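Local structure of vinylacetyl-CoA Delta-isomerase (Nitrosopumilus maritimus SCM1, 6VJR) at residues 175-181 with 260-266; 194-200 with 213-219; 296-301 with 333-337. The protein probably dehydrates 4-hydroxybutyryl-CoA and isomerises vinylacetyl-CoA, using the FAD, [4Fe-4S] cluster and iron that it binds. All coordinates share one frame; numbering follows the deposited sequence. Where two conformers were deposited one is given.

Contact 1: 175-181 with 260-266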
loop_
_atom_site.group_PDB
_atom_site.type_symbol
_atom_site.label_atom_id
_atom_site.label_comp_id
_atom_site.label_asym_id
_atom_site.label_seq_id
_atom_site.Cartn_x
_atom_site.Cartn_y
_atom_site.Cartn_z
ATOM N N GLU A 175 -41.187 -40.042 10.355
ATOM C CA GLU A 175 -40.688 -41.218 9.667
ATOM C C GLU A 175 -40.198 -40.895 8.253
ATOM O O GLU A 175 -39.525 -41.738 7.664
ATOM C CB GLU A 175 -41.763 -42.316 9.658
ATOM C CG GLU A 175 -43.054 -41.944 8.923
ATOM C CD GLU A 175 -43.982 -40.874 9.516
ATOM O OE1 GLU A 175 -43.897 -40.518 10.729
ATOM O OE2 GLU A 175 -44.809 -40.358 8.717
ATOM N N LYS A 176 -40.614 -39.774 7.652
ATOM C CA LYS A 176 -40.323 -39.505 6.253
ATOM C C LYS A 176 -39.185 -38.473 6.081
ATOM O O LYS A 176 -38.591 -38.352 5.004
ATOM C CB LYS A 176 -41.595 -38.958 5.590
ATOM C CG LYS A 176 -42.783 -39.915 5.463
ATOM C CD LYS A 176 -42.446 -41.137 4.634
ATOM C CE LYS A 176 -43.631 -41.965 4.256
ATOM N NZ LYS A 176 -43.171 -43.305 3.894
ATOM N N GLY A 177 -38.862 -37.713 7.132
ATOM C CA GLY A 177 -37.815 -36.697 7.008
ATOM C C GLY A 177 -37.807 -35.714 8.166
ATOM O O GLY A 177 -38.350 -36.002 9.227
ATOM N N VAL A 178 -37.122 -34.586 7.947
ATOM C CA VAL A 178 -36.958 -33.535 8.943
ATOM C C VAL A 178 -37.717 -32.280 8.512
ATOM O O VAL A 178 -38.021 -32.075 7.325
ATOM C CB VAL A 178 -35.467 -33.230 9.179
ATOM C CG1 VAL A 178 -34.676 -34.469 9.570
ATOM C CG2 VAL A 178 -34.850 -32.598 7.952
ATOM N N TYR A 179 -37.931 -31.393 9.488
ATOM C CA TYR A 179 -38.541 -30.098 9.246
ATOM C C TYR A 179 -37.578 -29.061 9.793
ATOM O O TYR A 179 -37.086 -29.226 10.913
ATOM C CB TYR A 179 -39.897 -29.979 9.960
ATOM C CG TYR A 179 -40.898 -30.993 9.433
ATOM C CD1 TYR A 179 -40.882 -32.291 9.913
ATOM C CD2 TYR A 179 -41.849 -30.669 8.470
ATOM C CE1 TYR A 179 -41.790 -33.249 9.476
ATOM C CE2 TYR A 179 -42.750 -31.619 8.008
ATOM C CZ TYR A 179 -42.717 -32.910 8.510
ATOM O OH TYR A 179 -43.579 -33.847 8.039
ATOM N N VAL A 180 -37.244 -28.059 8.959
ATOM C CA VAL A 180 -36.256 -27.066 9.352
ATOM C C VAL A 180 -36.885 -25.687 9.361
ATOM O O VAL A 180 -37.781 -25.398 8.570
ATOM C CB VAL A 180 -34.997 -27.048 8.458
ATOM C CG1 VAL A 180 -34.204 -28.330 8.528
ATOM C CG2 VAL A 180 -35.304 -26.699 7.013
ATOM N N SER A 181 -36.378 -24.840 10.266
ATOM C CA SER A 181 -36.726 -23.437 10.332
ATOM C C SER A 181 -35.448 -22.620 10.507
ATOM O O SER A 181 -34.462 -23.078 11.095
ATOM C CB SER A 181 -37.706 -23.156 11.465
ATOM O OG SER A 181 -38.943 -23.823 11.261
ATOM N N ASP A 260 -39.778 -21.859 7.078
ATOM C CA ASP A 260 -40.781 -22.118 8.111
ATOM C C ASP A 260 -41.223 -23.575 8.003
ATOM O O ASP A 260 -42.095 -23.939 7.219
ATOM C CB ASP A 260 -41.956 -21.171 8.000
ATOM C CG ASP A 260 -42.989 -21.337 9.094
ATOM O OD1 ASP A 260 -42.688 -22.029 10.082
ATOM O OD2 ASP A 260 -44.101 -20.798 8.932
ATOM N N ARG A 261 -40.574 -24.406 8.819
ATOM C CA ARG A 261 -40.951 -25.802 8.955
ATOM C C ARG A 261 -40.963 -26.457 7.576
ATOM O O ARG A 261 -41.904 -27.196 7.226
ATOM C CB ARG A 261 -42.276 -26.007 9.692
ATOM C CG ARG A 261 -42.265 -25.538 11.136
ATOM C CD ARG A 261 -43.674 -25.444 11.708
ATOM N NE ARG A 261 -44.286 -24.297 11.005
ATOM C CZ ARG A 261 -45.506 -23.796 11.124
ATOM N NH1 ARG A 261 -45.861 -22.808 10.323
ATOM N NH2 ARG A 261 -46.374 -24.281 12.009
ATOM N N VAL A 262 -39.868 -26.212 6.838
ATOM C CA VAL A 262 -39.705 -26.792 5.529
ATOM C C VAL A 262 -39.341 -28.266 5.678
ATOM O O VAL A 262 -38.435 -28.619 6.422
ATOM C CB VAL A 262 -38.634 -25.998 4.749
ATOM C CG1 VAL A 262 -38.337 -26.600 3.384
ATOM C CG2 VAL A 262 -39.033 -24.567 4.546
ATOM N N PHE A 263 -40.007 -29.120 4.910
ATOM C CA PHE A 263 -39.786 -30.549 4.950
ATOM C C PHE A 263 -38.669 -30.961 4.009
ATOM O O PHE A 263 -38.632 -30.531 2.854
ATOM C CB PHE A 263 -41.062 -31.261 4.530
ATOM C CG PHE A 263 -40.894 -32.765 4.466
ATOM C CD1 PHE A 263 -40.754 -33.503 5.639
ATOM C CD2 PHE A 263 -40.894 -33.438 3.251
ATOM C CE1 PHE A 263 -40.616 -34.893 5.596
ATOM C CE2 PHE A 263 -40.754 -34.822 3.221
ATOM C CZ PHE A 263 -40.617 -35.538 4.386
ATOM N N ILE A 264 -37.788 -31.810 4.530
ATOM C CA ILE A 264 -36.724 -32.415 3.747
ATOM C C ILE A 264 -36.807 -33.917 3.937
ATOM O O ILE A 264 -36.583 -34.388 5.050
ATOM C CB ILE A 264 -35.326 -31.910 4.135
ATOM C CG1 ILE A 264 -35.311 -30.390 4.269
ATOM C CG2 ILE A 264 -34.295 -32.427 3.137
ATOM C CD1 ILE A 264 -33.971 -29.799 4.645
ATOM N N PRO A 265 -37.096 -34.693 2.870
ATOM C CA PRO A 265 -37.192 -36.128 3.018
ATOM C C PRO A 265 -35.805 -36.716 3.266
ATOM O O PRO A 265 -34.802 -36.138 2.887
ATOM C CB PRO A 265 -37.793 -36.589 1.690
ATOM C CG PRO A 265 -37.361 -35.547 0.710
ATOM C CD PRO A 265 -37.314 -34.247 1.486
ATOM N N TRP A 266 -35.742 -37.891 3.884
ATOM C CA TRP A 266 -34.465 -38.492 4.228
ATOM C C TRP A 266 -33.511 -38.561 3.042
ATOM O O TRP A 266 -32.308 -38.413 3.215
ATOM C CB TRP A 266 -34.689 -39.882 4.833
ATOM C CG TRP A 266 -35.338 -39.818 6.180
ATOM C CD1 TRP A 266 -36.477 -40.459 6.562
ATOM C CD2 TRP A 266 -34.895 -39.059 7.328
ATOM N NE1 TRP A 266 -36.766 -40.160 7.861
ATOM C CE2 TRP A 266 -35.826 -39.308 8.360
ATOM C CE3 TRP A 266 -33.815 -38.216 7.591
ATOM C CZ2 TRP A 266 -35.715 -38.744 9.623
ATOM C CZ3 TRP A 266 -33.694 -37.674 8.855
ATOM C CH2 TRP A 266 -34.635 -37.931 9.848
#
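Gly177 lies under the indole of Trp266, its CA 3.6 Å from the centroid of the Trp266 five-membered ring and almost on the ring normal, a CH-pi contact. Any side chain at this residue would run into Ile264 O, Pro265 CA and the Phe263 ring, and the backbone angles themselves suit only glycine. Val178 CG1 touches the indole's six-membered end obliquely, 3.4 Å from Trp266 CZ3, while at the ring's edge Trp266 NE1 makes a weak bond of 3.2 Å to Glu175 O. An alanine in place of Trp266 would probably leave Gly177 CA without the ring over it, open a gap beside Val178 CG1 and take this donor from Glu175 O. Beyond Gly177, Phe263 has CG anti to its backbone N (chi1 177°), which carries its ring along the strand to meet Gly177 CA and Lys176 O. Phe263 CD1 also sits 3.5 Å from Tyr179 CZ, over one face of the tyrosine, with the two ring planes at 49°. Behind these side chains is an antiparallel ladder: Val178 and Ile264 bond in both directions, as do Val180 and Val262. Arg261 and Val262 both face Val180, a G1 beta bulge, and Arg261 takes the left-handed backbone conformation more usual for glycine there. Its N is held by Ser181 OG at 3.0 Å, and its guanidinium grips the Asp260 carboxylate side-on, through NE and NH1. Val178, Val180, Val262 and Ile264 share the other face, where beta-branched side chains fill the space against Ile213 and Ile217 of strand 213-218. Tyr179 OH is hydrogen-bonded to Asp174, and strand 169-173 pairs with the other edge of 177-181.

Contact 2: 194-200 with 213-219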
loop_
_atom_site.group_PDB
_atom_site.type_symbol
_atom_site.label_atom_id
_atom_site.label_comp_id
_atom_site.label_asym_id
_atom_site.label_seq_id
_atom_site.Cartn_x
_atom_site.Cartn_y
_atom_site.Cartn_z
ATOM N N HIS A 194 -32.805 -24.266 -9.276
ATOM C CA HIS A 194 -33.747 -25.378 -9.228
ATOM C C HIS A 194 -33.772 -26.052 -7.848
ATOM O O HIS A 194 -34.836 -26.465 -7.369
ATOM C CB HIS A 194 -33.455 -26.377 -10.351
ATOM C CG HIS A 194 -33.498 -25.792 -11.713
ATOM N ND1 HIS A 194 -32.349 -25.537 -12.425
ATOM C CD2 HIS A 194 -34.502 -25.313 -12.461
ATOM C CE1 HIS A 194 -32.678 -25.021 -13.610
ATOM N NE2 HIS A 194 -33.988 -24.847 -13.641
ATOM N N TRP A 195 -32.590 -26.244 -7.265
ATOM C CA TRP A 195 -32.407 -26.806 -5.939
ATOM C C TRP A 195 -31.474 -25.904 -5.147
ATOM O O TRP A 195 -30.596 -25.287 -5.740
ATOM C CB TRP A 195 -31.800 -28.203 -5.984
ATOM C CG TRP A 195 -32.720 -29.218 -6.595
ATOM C CD1 TRP A 195 -32.940 -29.484 -7.909
ATOM C CD2 TRP A 195 -33.580 -30.092 -5.856
ATOM N NE1 TRP A 195 -33.875 -30.481 -8.042
ATOM C CE2 TRP A 195 -34.284 -30.869 -6.796
ATOM C CE3 TRP A 195 -33.781 -30.322 -4.493
ATOM C CZ2 TRP A 195 -35.207 -31.826 -6.407
ATOM C CZ3 TRP A 195 -34.708 -31.255 -4.112
ATOM C CH2 TRP A 195 -35.400 -32.003 -5.060
ATOM N N ILE A 196 -31.636 -25.921 -3.829
ATOM C CA ILE A 196 -30.795 -25.180 -2.896
ATOM C C ILE A 196 -30.340 -26.156 -1.811
ATOM O O ILE A 196 -31.170 -26.917 -1.270
ATOM C CB ILE A 196 -31.592 -24.021 -2.308
ATOM C CG1 ILE A 196 -31.967 -23.016 -3.428
ATOM C CG2 ILE A 196 -30.790 -23.356 -1.203
ATOM C CD1 ILE A 196 -33.094 -22.080 -3.090
ATOM N N ILE A 197 -29.017 -26.204 -1.564
ATOM C CA ILE A 197 -28.461 -27.043 -0.515
ATOM C C ILE A 197 -28.181 -26.189 0.721
ATOM O O ILE A 197 -27.341 -25.292 0.695
ATOM C CB ILE A 197 -27.182 -27.763 -0.978
ATOM C CG1 ILE A 197 -27.404 -28.590 -2.260
ATOM C CG2 ILE A 197 -26.709 -28.672 0.148
ATOM C CD1 ILE A 197 -26.167 -29.219 -2.829
ATOM N N LEU A 198 -28.892 -26.495 1.806
ATOM C CA LEU A 198 -28.700 -25.831 3.082
ATOM C C LEU A 198 -27.510 -26.484 3.783
ATOM O O LEU A 198 -27.447 -27.710 3.851
ATOM C CB LEU A 198 -29.950 -26.018 3.950
ATOM C CG LEU A 198 -31.269 -25.543 3.345
ATOM C CD1 LEU A 198 -32.413 -25.917 4.243
ATOM C CD2 LEU A 198 -31.226 -24.048 3.042
ATOM N N MET A 199 -26.650 -25.661 4.404
ATOM C CA MET A 199 -25.452 -26.167 5.071
ATOM C C MET A 199 -25.145 -25.298 6.279
ATOM O O MET A 199 -25.352 -24.103 6.214
ATOM C CB MET A 199 -24.216 -26.105 4.154
ATOM C CG MET A 199 -24.296 -26.916 2.867
ATOM S SD MET A 199 -22.936 -26.603 1.711
ATOM C CE MET A 199 -23.486 -25.022 1.036
ATOM N N PRO A 200 -24.631 -25.872 7.377
ATOM C CA PRO A 200 -24.230 -25.080 8.541
ATOM C C PRO A 200 -23.069 -24.161 8.190
ATOM O O PRO A 200 -22.260 -24.466 7.313
ATOM C CB PRO A 200 -23.894 -26.105 9.602
ATOM C CG PRO A 200 -23.644 -27.362 8.803
ATOM C CD PRO A 200 -24.378 -27.308 7.529
ATOM N N ILE A 213 -27.445 -29.735 10.268
ATOM C CA ILE A 213 -28.346 -30.188 9.210
ATOM C C ILE A 213 -27.807 -29.709 7.865
ATOM O O ILE A 213 -27.541 -28.522 7.656
ATOM C CB ILE A 213 -29.793 -29.719 9.457
ATOM C CG1 ILE A 213 -30.750 -30.143 8.338
ATOM C CG2 ILE A 213 -29.876 -28.221 9.730
ATOM C CD1 ILE A 213 -30.921 -31.645 8.200
ATOM N N VAL A 214 -27.667 -30.673 6.947
ATOM C CA VAL A 214 -27.482 -30.408 5.535
ATOM C C VAL A 214 -28.621 -31.064 4.784
ATOM O O VAL A 214 -28.865 -32.258 4.968
ATOM C CB VAL A 214 -26.149 -30.950 4.980
ATOM C CG1 VAL A 214 -26.056 -30.735 3.459
ATOM C CG2 VAL A 214 -24.964 -30.310 5.714
ATOM N N GLY A 215 -29.259 -30.312 3.900
ATOM C CA GLY A 215 -30.320 -30.891 3.086
ATOM C C GLY A 215 -30.590 -30.082 1.838
ATOM O O GLY A 215 -30.420 -28.869 1.841
ATOM N N ALA A 216 -31.019 -30.784 0.782
ATOM C CA ALA A 216 -31.356 -30.158 -0.485
ATOM C C ALA A 216 -32.868 -29.974 -0.548
ATOM O O ALA A 216 -33.640 -30.909 -0.310
ATOM C CB ALA A 216 -30.889 -31.026 -1.577
ATOM N N ILE A 217 -33.272 -28.780 -0.955
ATOM C CA ILE A 217 -34.673 -28.463 -1.117
ATOM C C ILE A 217 -34.888 -27.932 -2.530
ATOM O O ILE A 217 -34.042 -27.205 -3.070
ATOM C CB ILE A 217 -35.175 -27.469 -0.067
ATOM C CG1 ILE A 217 -34.504 -26.130 -0.139
ATOM C CG2 ILE A 217 -35.045 -28.046 1.330
ATOM C CD1 ILE A 217 -35.134 -25.077 0.740
ATOM N N PRO A 218 -36.037 -28.254 -3.165
ATOM C CA PRO A 218 -36.380 -27.601 -4.419
ATOM C C PRO A 218 -36.654 -26.123 -4.163
ATOM O O PRO A 218 -37.183 -25.766 -3.108
ATOM C CB PRO A 218 -37.548 -28.436 -4.935
ATOM C CG PRO A 218 -38.228 -28.817 -3.640
ATOM C CD PRO A 218 -37.099 -29.147 -2.683
ATOM N N ALA A 219 -36.370 -25.282 -5.154
ATOM C CA ALA A 219 -36.564 -23.855 -4.961
ATOM C C ALA A 219 -38.029 -23.534 -4.691
ATOM O O ALA A 219 -38.307 -22.520 -4.077
ATOM C CB ALA A 219 -36.108 -23.079 -6.176
#
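The Trp195 indole has Pro218 over one face: Pro218 CB stands 4.1 Å from the centroid of the six-membered ring, 8° off its normal, in a CH-pi contact. Ala216 O and Ile217 N lie at the indole's edge, in its plane, and the ring of Phe132 meets it edge-to-face. With CG anti to the carbonyl carbon (chi1 -67°) and the ring turned across it, the indole leans toward the neighbouring strand, bringing Trp195 CZ3 to 3.5 Å from Pro218 CD. Trp195 and Pro218 form a non-hydrogen-bonded pair, a place where proline costs strand 195-198 no donor. The bonds fall at the alternate pairs. Ile196 and Ile217 exchange two nearly straight ones, Ile217 N to Ile196 O measuring 2.8 Å, and Leu198 and Gly215 exchange two more, the one from Gly215 N to Leu198 O longer at 3.2 Å. Ala219 N donates to His194 O at the end of the ladder. Ile197 CG2 touches Val214 CG1 at 4.0 Å on the Trp195 face, where the small Ala216 leaves room for the indole. At the other end Val214 CG2 packs at about a right angle on Pro200 CD, 3.6 Å away. The far edge of 195-198 pairs with strand 143-146, through Gly144 and Ala146, and the nearest atoms of the Met199 side chain and the bound FAD are about 6 Å apart. Because the side chains crossing here are apolar and the peptide groups bond to one another, this largely buried strand pair is held by backbone bonds and close packing, without charged pairs across it.

Contact 3: 296-301 with 333-337; sequences KTGLGD and NETIF. With SF4 (iron/sulfur cluster), chain E.
Asn333 reaches Thr297 because a chi1 of -162° sets its amide opposite the backbone N and beside the carbonyl carbon, across to the neighbouring helix. There Asn333 ND2 donates to Thr297 O at 3.0 Å, with an N-H...O angle of 170°, in the carbonyl plane and on a lone pair. That oxygen also accepts its own helical bond from Asp301 N, so two donors grip it. Thr297 has OG1 between its backbone N and carbonyl carbon (chi1 71°): the hydroxyl bonds back to Val294 O, and the methyl faces the other helix, Thr297 CG2 being 3.7 Å from Ile336 CG2. Asparagine suits its place because the amide's other end works too: a water donates to both Asn333 OD1 (2.7 Å) and Lys296 O (2.9 Å). A CB on Gly300 would collide with Asn333 OD1. Asp301 OD1 and Glu334 OE2 lie 4.4 Å apart; Arg88 forms salt bridges with both, probably easing the like charges, while Asp301 OD2 accepts a hydrogen bond from Gln92. Glu334 OE1 hydrogen-bonds Tyr490 OH of the second subunit. Lys296 leads away from 333-337: its chain bends at chi2, then runs straight, setting Lys296 NZ 3.1 Å from S4 of the iron-sulfur cluster; NZ also forms a salt bridge with Glu443 and a hydrogen bond to Gly439 O. The segments run antiparallel, their axes 9.3 Å apart at closest approach, consistent with the helical bundle of the acyl-CoA dehydrogenase clan; here one carries Lys296 into the [4Fe-4S] pocket.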
loop_
_atom_site.group_PDB
_atom_site.type_symbol
_atom_site.label_atom_id
_atom_site.label_comp_id
_atom_site.label_asym_id
_atom_site.label_seq_id
_atom_site.Cartn_x
_atom_site.Cartn_y
_atom_site.Cartn_z
ATOM N N LYS A 296 -13.416 -13.048 -10.574
ATOM C CA LYS A 296 -13.283 -11.612 -10.476
ATOM C C LYS A 296 -12.168 -11.085 -11.385
ATOM O O LYS A 296 -12.113 -9.895 -11.700
ATOM C CB LYS A 296 -12.917 -11.207 -9.046
ATOM C CG LYS A 296 -13.950 -11.595 -8.001
ATOM C CD LYS A 296 -15.359 -11.079 -8.185
ATOM C CE LYS A 296 -16.253 -11.715 -7.133
ATOM N NZ LYS A 296 -17.637 -11.330 -7.289
ATOM N N THR A 297 -11.299 -11.986 -11.839
ATOM C CA THR A 297 -10.277 -11.600 -12.788
ATOM C C THR A 297 -10.850 -11.375 -14.187
ATOM O O THR A 297 -10.271 -10.593 -14.965
ATOM C CB THR A 297 -9.074 -12.527 -12.807
ATOM O OG1 THR A 297 -9.359 -13.794 -13.374
ATOM C CG2 THR A 297 -8.468 -12.700 -11.433
ATOM N N GLY A 298 -11.925 -12.096 -14.534
ATOM C CA GLY A 298 -12.632 -11.796 -15.762
ATOM C C GLY A 298 -13.341 -10.429 -15.716
ATOM O O GLY A 298 -13.351 -9.679 -16.697
ATOM N N LEU A 299 -13.924 -10.094 -14.565
ATOM C CA LEU A 299 -14.486 -8.771 -14.366
ATOM C C LEU A 299 -13.383 -7.701 -14.426
ATOM O O LEU A 299 -13.563 -6.649 -15.028
ATOM C CB LEU A 299 -15.202 -8.716 -13.021
ATOM C CG LEU A 299 -16.649 -9.178 -13.020
ATOM C CD1 LEU A 299 -16.775 -10.628 -13.492
ATOM C CD2 LEU A 299 -17.255 -8.970 -11.677
ATOM N N GLY A 300 -12.225 -8.003 -13.840
ATOM C CA GLY A 300 -11.070 -7.130 -13.938
ATOM C C GLY A 300 -10.683 -6.863 -15.385
ATOM O O GLY A 300 -10.386 -5.728 -15.742
ATOM N N ASP A 301 -10.696 -7.921 -16.226
ATOM C CA ASP A 301 -10.370 -7.769 -17.640
ATOM C C ASP A 301 -11.331 -6.785 -18.319
ATOM O O ASP A 301 -10.930 -5.917 -19.095
ATOM C CB ASP A 301 -10.470 -9.125 -18.335
ATOM C CG ASP A 301 -9.401 -10.137 -17.928
ATOM O OD1 ASP A 301 -8.297 -9.707 -17.541
ATOM O OD2 ASP A 301 -9.688 -11.391 -18.013
ATOM N N ASN A 333 -4.618 -7.754 -11.038
ATOM C CA ASN A 333 -5.599 -8.718 -11.533
ATOM C C ASN A 333 -4.958 -10.094 -11.759
ATOM O O ASN A 333 -5.480 -11.118 -11.318
ATOM C CB ASN A 333 -6.261 -8.181 -12.804
ATOM C CG ASN A 333 -7.553 -8.882 -13.147
ATOM O OD1 ASN A 333 -8.430 -9.046 -12.292
ATOM N ND2 ASN A 333 -7.701 -9.246 -14.413
ATOM N N GLU A 334 -3.773 -10.110 -12.363
ATOM C CA GLU A 334 -3.104 -11.377 -12.623
ATOM C C GLU A 334 -2.556 -12.021 -11.363
ATOM O O GLU A 334 -2.400 -13.233 -11.281
ATOM C CB GLU A 334 -2.014 -11.254 -13.666
ATOM C CG GLU A 334 -2.543 -10.789 -15.015
ATOM C CD GLU A 334 -3.569 -11.660 -15.716
ATOM O OE1 GLU A 334 -3.708 -12.872 -15.396
ATOM O OE2 GLU A 334 -4.173 -11.102 -16.666
ATOM N N THR A 335 -2.255 -11.208 -10.352
ATOM C CA THR A 335 -1.798 -11.721 -9.067
ATOM C C THR A 335 -2.905 -12.615 -8.466
ATOM O O THR A 335 -2.653 -13.673 -7.905
ATOM C CB THR A 335 -1.405 -10.551 -8.140
ATOM O OG1 THR A 335 -0.246 -9.905 -8.660
ATOM C CG2 THR A 335 -0.962 -11.064 -6.777
ATOM N N ILE A 336 -4.161 -12.153 -8.523
ATOM C CA ILE A 336 -5.294 -12.935 -8.050
ATOM C C ILE A 336 -5.395 -14.213 -8.869
ATOM O O ILE A 336 -5.555 -15.330 -8.310
ATOM C CB ILE A 336 -6.597 -12.116 -8.108
ATOM C CG1 ILE A 336 -6.516 -10.955 -7.147
ATOM C CG2 ILE A 336 -7.794 -13.020 -7.838
ATOM C CD1 ILE A 336 -7.525 -9.873 -7.458
ATOM N N PHE A 337 -5.355 -14.045 -10.190
ATOM C CA PHE A 337 -5.497 -15.215 -11.037
ATOM C C PHE A 337 -4.453 -16.280 -10.692
ATOM O O PHE A 337 -4.767 -17.489 -10.616
ATOM C CB PHE A 337 -5.325 -14.778 -12.502
ATOM C CG PHE A 337 -5.416 -15.925 -13.480
ATOM C CD1 PHE A 337 -6.616 -16.570 -13.700
ATOM C CD2 PHE A 337 -4.289 -16.343 -14.194
ATOM C CE1 PHE A 337 -6.685 -17.662 -14.573
ATOM C CE2 PHE A 337 -4.378 -17.429 -15.043
ATOM C CZ PHE A 337 -5.573 -18.061 -15.237
HETATM FE FE1 SF4 E . -18.916 -16.173 -6.541
HETATM FE FE2 SF4 E . -17.890 -14.905 -8.753
HETATM FE FE3 SF4 E . -20.464 -15.205 -8.528
HETATM FE FE4 SF4 E . -18.945 -17.317 -9.181
HETATM S S1 SF4 E . -19.357 -15.525 -10.459
HETATM S S2 SF4 E . -20.659 -17.273 -7.573
HETATM S S3 SF4 E . -17.093 -16.882 -7.834
HETATM S S4 SF4 E . -19.170 -14.032 -7.068
HETATM O O HOH W 1 -10.232 -8.070 -10.490
#

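In the fold
From the N terminus, the chain first enters contact 1 at 175-181, then runs on along strand 177-188 to 194-200. Contact 2 closes a short loop when 213-219 returns antiparallel to it; only later does 260-266 come back to close contact 1, so contact 2 is nested within that larger, helix-free loop. The two belong to different sheets that pack face to face, Ile264 and Val180 resting on Ile217 and Ile213. Contact 3 follows in series, joining helices 295-314 and 320-345 in the C-terminal family region, on the opposite side of the chain's centre; its nearest atoms are about 17 Å from those of contact 2.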